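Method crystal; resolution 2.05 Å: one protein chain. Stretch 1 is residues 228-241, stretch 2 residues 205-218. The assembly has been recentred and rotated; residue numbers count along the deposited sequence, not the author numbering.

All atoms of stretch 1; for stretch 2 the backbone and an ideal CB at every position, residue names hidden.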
# COMPACT_ATOMS: atom_id res chain seq x y z
N ILE B 228 8.39 48.47 -20.31
CA ILE B 228 8.52 48.86 -18.92
C ILE B 228 7.85 47.83 -18.04
O ILE B 228 6.77 47.32 -18.37
CB ILE B 228 7.90 50.24 -18.64
CG1 ILE B 228 8.42 51.27 -19.64
CG2 ILE B 228 8.18 50.67 -17.22
CD1 ILE B 228 7.58 52.54 -19.69
N MSE B 229 8.48 47.52 -16.90
CA MSE B 229 7.95 46.50 -16.02
C MSE B 229 8.56 46.56 -14.63
O MSE B 229 9.46 47.36 -14.38
CB MSE B 229 8.20 45.12 -16.61
CG MSE B 229 9.58 45.00 -17.26
SE MSE B 229 9.92 43.15 -17.71
CE MSE B 229 9.55 42.40 -15.94
N ASN B 230 8.08 45.69 -13.76
CA ASN B 230 8.55 45.64 -12.38
C ASN B 230 10.00 45.17 -12.26
O ASN B 230 10.89 45.95 -11.91
CB ASN B 230 7.64 44.73 -11.55
CG ASN B 230 8.12 44.59 -10.12
OD1 ASN B 230 8.56 45.57 -9.50
ND2 ASN B 230 8.06 43.38 -9.59
N LYS B 231 10.24 43.89 -12.56
CA LYS B 231 11.55 43.27 -12.37
C LYS B 231 11.74 42.10 -13.32
O LYS B 231 10.90 41.19 -13.36
CB LYS B 231 11.71 42.79 -10.91
CG LYS B 231 12.93 43.35 -10.18
CD LYS B 231 12.66 43.51 -8.68
CE LYS B 231 11.93 44.83 -8.39
NZ LYS B 231 11.69 45.12 -6.95
N ALA B 232 12.83 42.12 -14.09
CA ALA B 232 13.11 41.07 -15.06
C ALA B 232 14.37 40.28 -14.72
O ALA B 232 15.34 40.84 -14.21
CB ALA B 232 13.23 41.66 -16.47
N SER B 233 14.36 38.98 -15.00
CA SER B 233 15.54 38.13 -14.86
C SER B 233 16.59 38.45 -15.93
O SER B 233 16.27 39.08 -16.95
CB SER B 233 15.16 36.66 -14.95
OG SER B 233 14.88 36.31 -16.30
N ASP B 234 17.83 38.01 -15.71
CA ASP B 234 18.89 38.16 -16.71
C ASP B 234 18.54 37.44 -18.01
O ASP B 234 18.73 37.98 -19.10
CB ASP B 234 20.23 37.65 -16.18
CG ASP B 234 20.86 38.58 -15.17
OD1 ASP B 234 20.49 39.78 -15.16
OD2 ASP B 234 21.72 38.13 -14.40
N ALA B 235 18.05 36.21 -17.87
CA ALA B 235 17.56 35.44 -19.01
C ALA B 235 16.51 36.22 -19.78
O ALA B 235 16.63 36.41 -21.00
CB ALA B 235 16.99 34.12 -18.54
N LEU B 236 15.49 36.69 -19.06
CA LEU B 236 14.39 37.43 -19.67
C LEU B 236 14.90 38.68 -20.40
O LEU B 236 14.60 38.88 -21.59
CB LEU B 236 13.35 37.82 -18.62
CG LEU B 236 12.02 38.40 -19.12
CD1 LEU B 236 11.42 37.51 -20.19
CD2 LEU B 236 11.04 38.57 -17.97
N LYS B 237 15.69 39.49 -19.69
CA LYS B 237 16.27 40.70 -20.26
C LYS B 237 17.01 40.39 -21.56
O LYS B 237 16.97 41.17 -22.51
CB LYS B 237 17.23 41.36 -19.27
CG LYS B 237 16.68 42.63 -18.63
CD LYS B 237 17.51 43.05 -17.41
CE LYS B 237 17.38 42.02 -16.30
NZ LYS B 237 18.17 42.33 -15.07
N GLN B 238 17.64 39.22 -21.58
CA GLN B 238 18.41 38.78 -22.75
C GLN B 238 17.53 38.39 -23.93
O GLN B 238 17.85 38.72 -25.07
CB GLN B 238 19.31 37.60 -22.37
CG GLN B 238 20.79 37.88 -22.56
CD GLN B 238 21.61 36.61 -22.66
OE1 GLN B 238 21.79 35.90 -21.67
NE2 GLN B 238 22.11 36.33 -23.85
N SER B 239 16.43 37.68 -23.65
CA SER B 239 15.48 37.30 -24.69
C SER B 239 14.90 38.54 -25.37
O SER B 239 14.88 38.64 -26.59
CB SER B 239 14.35 36.43 -24.12
OG SER B 239 14.78 35.10 -23.87
N LEU B 240 14.45 39.49 -24.55
CA LEU B 240 13.79 40.70 -25.06
C LEU B 240 14.75 41.62 -25.81
O LEU B 240 14.44 42.11 -26.90
CB LEU B 240 13.12 41.45 -23.90
CG LEU B 240 11.98 40.71 -23.19
CD1 LEU B 240 11.62 41.38 -21.86
CD2 LEU B 240 10.76 40.63 -24.10
N THR B 241 15.93 41.85 -25.23
CA THR B 241 16.96 42.61 -25.93
C THR B 241 17.46 41.82 -27.14
O THR B 241 17.79 42.39 -28.18
CB THR B 241 18.14 42.95 -25.00
OG1 THR B 241 18.54 41.77 -24.29
CG2 THR B 241 17.73 44.01 -23.99
N UNK B 205 7.18 33.72 -30.04
CA UNK B 205 6.74 33.39 -28.69
C UNK B 205 7.88 33.51 -27.68
O UNK B 205 8.94 32.90 -27.84
CB UNK B 205 6.16 31.97 -28.66
N UNK B 206 7.65 34.29 -26.64
CA UNK B 206 8.59 34.40 -25.53
C UNK B 206 7.93 33.85 -24.28
O UNK B 206 7.36 34.61 -23.48
CB UNK B 206 9.04 35.85 -25.32
N UNK B 207 7.98 32.53 -24.11
CA UNK B 207 7.41 31.90 -22.93
C UNK B 207 8.33 32.11 -21.74
O UNK B 207 9.54 31.93 -21.86
CB UNK B 207 7.17 30.41 -23.17
N UNK B 208 7.78 32.52 -20.61
CA UNK B 208 8.61 32.89 -19.46
C UNK B 208 8.50 31.91 -18.31
O UNK B 208 7.50 31.21 -18.16
CB UNK B 208 8.23 34.29 -18.97
N UNK B 209 9.55 31.90 -17.48
CA UNK B 209 9.64 31.07 -16.28
C UNK B 209 8.67 31.55 -15.22
O UNK B 209 8.28 32.72 -15.22
CB UNK B 209 11.07 31.07 -15.73
N UNK B 210 8.29 30.66 -14.31
CA UNK B 210 7.38 31.00 -13.22
C UNK B 210 8.00 32.06 -12.30
O UNK B 210 7.28 32.85 -11.68
CB UNK B 210 7.02 29.75 -12.42
N UNK B 211 9.32 32.08 -12.22
CA UNK B 211 10.01 33.06 -11.40
C UNK B 211 9.71 34.48 -11.88
O UNK B 211 9.36 35.35 -11.08
CB UNK B 211 11.52 32.80 -11.42
N UNK B 212 9.83 34.70 -13.19
CA UNK B 212 9.51 36.00 -13.79
C UNK B 212 8.00 36.28 -13.73
O UNK B 212 7.59 37.42 -13.51
CB UNK B 212 10.00 36.05 -15.24
N UNK B 213 7.20 35.24 -13.92
CA UNK B 213 5.75 35.35 -13.89
C UNK B 213 5.21 35.89 -12.55
O UNK B 213 4.36 36.78 -12.55
CB UNK B 213 5.13 33.98 -14.18
N UNK B 214 5.70 35.37 -11.43
CA UNK B 214 5.20 35.80 -10.12
C UNK B 214 5.74 37.19 -9.74
O UNK B 214 5.32 37.79 -8.75
CB UNK B 214 5.59 34.78 -9.05
N UNK B 215 6.68 37.69 -10.54
CA UNK B 215 7.12 39.07 -10.42
C UNK B 215 6.37 40.00 -11.38
O UNK B 215 6.75 41.17 -11.53
CB UNK B 215 8.63 39.16 -10.68
N UNK B 216 5.33 39.46 -12.02
CA UNK B 216 4.48 40.20 -12.96
C UNK B 216 5.25 40.68 -14.19
O UNK B 216 5.04 41.80 -14.66
CB UNK B 216 3.84 41.40 -12.25
N UNK B 217 6.14 39.84 -14.70
CA UNK B 217 6.87 40.15 -15.92
C UNK B 217 5.94 40.39 -17.11
O UNK B 217 6.23 41.22 -17.98
CB UNK B 217 7.84 39.02 -16.24
N UNK B 218 4.82 39.67 -17.15
CA UNK B 218 3.88 39.79 -18.26
C UNK B 218 3.08 41.08 -18.19
O UNK B 218 2.53 41.54 -19.20
CB UNK B 218 2.93 38.59 -18.28

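Position 205 lies in a strand, with nothing of stretch 1 within 5.5 Å of its ideal CB. Many side chains would fit. It is Arg205, whose NH1 is hydrogen-bonded elsewhere in the structure.

Position 206 is also in the strand, but its CB points toward the helix of stretch 1. The ideal CB is 5.2 Å from Leu240 CD2 and 5.5 Å from Ser239 CB. There is room for some length, and the leucine methyl favours an apolar side chain: leucine, isoleucine or methionine. The residue is Ile206. Its CD1 packs 3.7 Å from Leu240 CD2, and its CG2 lies 4.3 Å from Ser239 CB.

Position 207 points away from stretch 1 and could be almost anything. It is Ala207.

At 208 the CB points sideways, 4.7 Å from Leu236 CD1. The extended backbone suits a beta-branched residue, and the methyl nearby asks for an apolar one, so valine or isoleucine. Ile208 is found, with its CG2 3.7 Å from Leu236 CD1.

Position 209 is an N-cap. Serine, threonine, aspartate or asparagine would be the usual guess, yet it is Ala209, which has no group to cap with. Its CB points toward stretch 1 but does not touch it.

Positions 210 and 211 are helical and make no contact with stretch 1. They are Glu210 and Ala211.

At 212 the CB points toward stretch 1, where the helix beginning at Asp234 presents its N-terminal end. The ideal CB is 5.0 Å from Ser233 OG and 3.9 Å from Leu236 CD2. Ser233 OG already accepts from Leu236 N, but its own proton can still be given, and Ser233 N is a further donor. A short acceptor suits best: aspartate, whose two oxygens can take both donors; asparagine could take one. Asp212 takes both donors: Ser233 N to OD1 at 2.9 Å and Ser233 OG to OD2 at 2.9 Å.

Position 213 faces away, and 214 is out of reach. They are Ala213, which opens a type I turn, and Val214.

At 215 the CB points toward stretch 1, 4.1 Å from Lys231 O and 4.4 Å from Asn230 ND2. The backbone O of 215 already accepts from Asn230 ND2 at 3.2 Å, whatever the side chain. A small or medium polar residue is likely. It is Asn215. Its ND2 turns back to Ala211 O at 3.0 Å.

Position 216 has positive phi, which favours glycine or asparagine. The deposited Phe216 is less expected; its end leads away from stretch 1.

At 217 the ideal CB is 3.7 Å from Leu236 CD2 and 3.8 Å from Met229 CE. The CB points sideways and is already in contact with two methyls, so a small residue suits, alanine or perhaps glycine. It is Ala217. Its CB packs 3.6 Å from Leu236 CD2, and its CA is 3.5 Å from Met229 CE of the selenomethionine.

Position 218 points away and is free. It is Cys218.

Stretch 2, residues 205-218: RIAIAEADAVNFAC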
# COMPACT_ATOMS: atom_id res chain seq x y z
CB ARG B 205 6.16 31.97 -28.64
CG ARG B 205 5.04 31.74 -29.64
CD ARG B 205 4.07 30.65 -29.19
NE ARG B 205 4.67 29.31 -29.11
CZ ARG B 205 4.66 28.41 -30.09
NH1 ARG B 205 4.10 28.70 -31.26
NH2 ARG B 205 5.21 27.22 -29.91
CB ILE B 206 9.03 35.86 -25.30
CG1 ILE B 206 9.45 36.50 -26.62
CG2 ILE B 206 10.13 35.92 -24.23
CD1 ILE B 206 9.75 37.99 -26.53
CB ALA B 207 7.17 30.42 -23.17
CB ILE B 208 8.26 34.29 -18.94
CG1 ILE B 208 6.84 34.31 -18.36
CG2 ILE B 208 8.42 35.32 -20.04
CD1 ILE B 208 6.55 35.51 -17.50
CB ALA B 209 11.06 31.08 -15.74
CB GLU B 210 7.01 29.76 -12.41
CG GLU B 210 5.87 29.99 -11.41
CD GLU B 210 5.41 28.71 -10.71
OE1 GLU B 210 6.26 27.83 -10.45
OE2 GLU B 210 4.19 28.60 -10.41
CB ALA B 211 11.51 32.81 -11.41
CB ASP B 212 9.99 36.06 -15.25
CG ASP B 212 11.49 36.28 -15.36
OD1 ASP B 212 11.95 37.43 -15.15
OD2 ASP B 212 12.22 35.31 -15.69
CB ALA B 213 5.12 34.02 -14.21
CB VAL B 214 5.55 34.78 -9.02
CG1 VAL B 214 4.99 33.42 -9.37
CG2 VAL B 214 7.06 34.69 -8.86
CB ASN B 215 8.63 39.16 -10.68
CG ASN B 215 9.44 38.89 -9.44
OD1 ASN B 215 9.75 39.81 -8.68
ND2 ASN B 215 9.76 37.63 -9.21
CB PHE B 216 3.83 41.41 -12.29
CG PHE B 216 2.70 41.06 -11.38
CD1 PHE B 216 1.39 41.35 -11.75
CD2 PHE B 216 2.94 40.49 -10.14
CE1 PHE B 216 0.33 41.05 -10.90
CE2 PHE B 216 1.88 40.19 -9.28
CZ PHE B 216 0.58 40.47 -9.66
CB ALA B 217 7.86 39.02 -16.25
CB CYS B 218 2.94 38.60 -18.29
SG CYS B 218 3.75 37.12 -18.86
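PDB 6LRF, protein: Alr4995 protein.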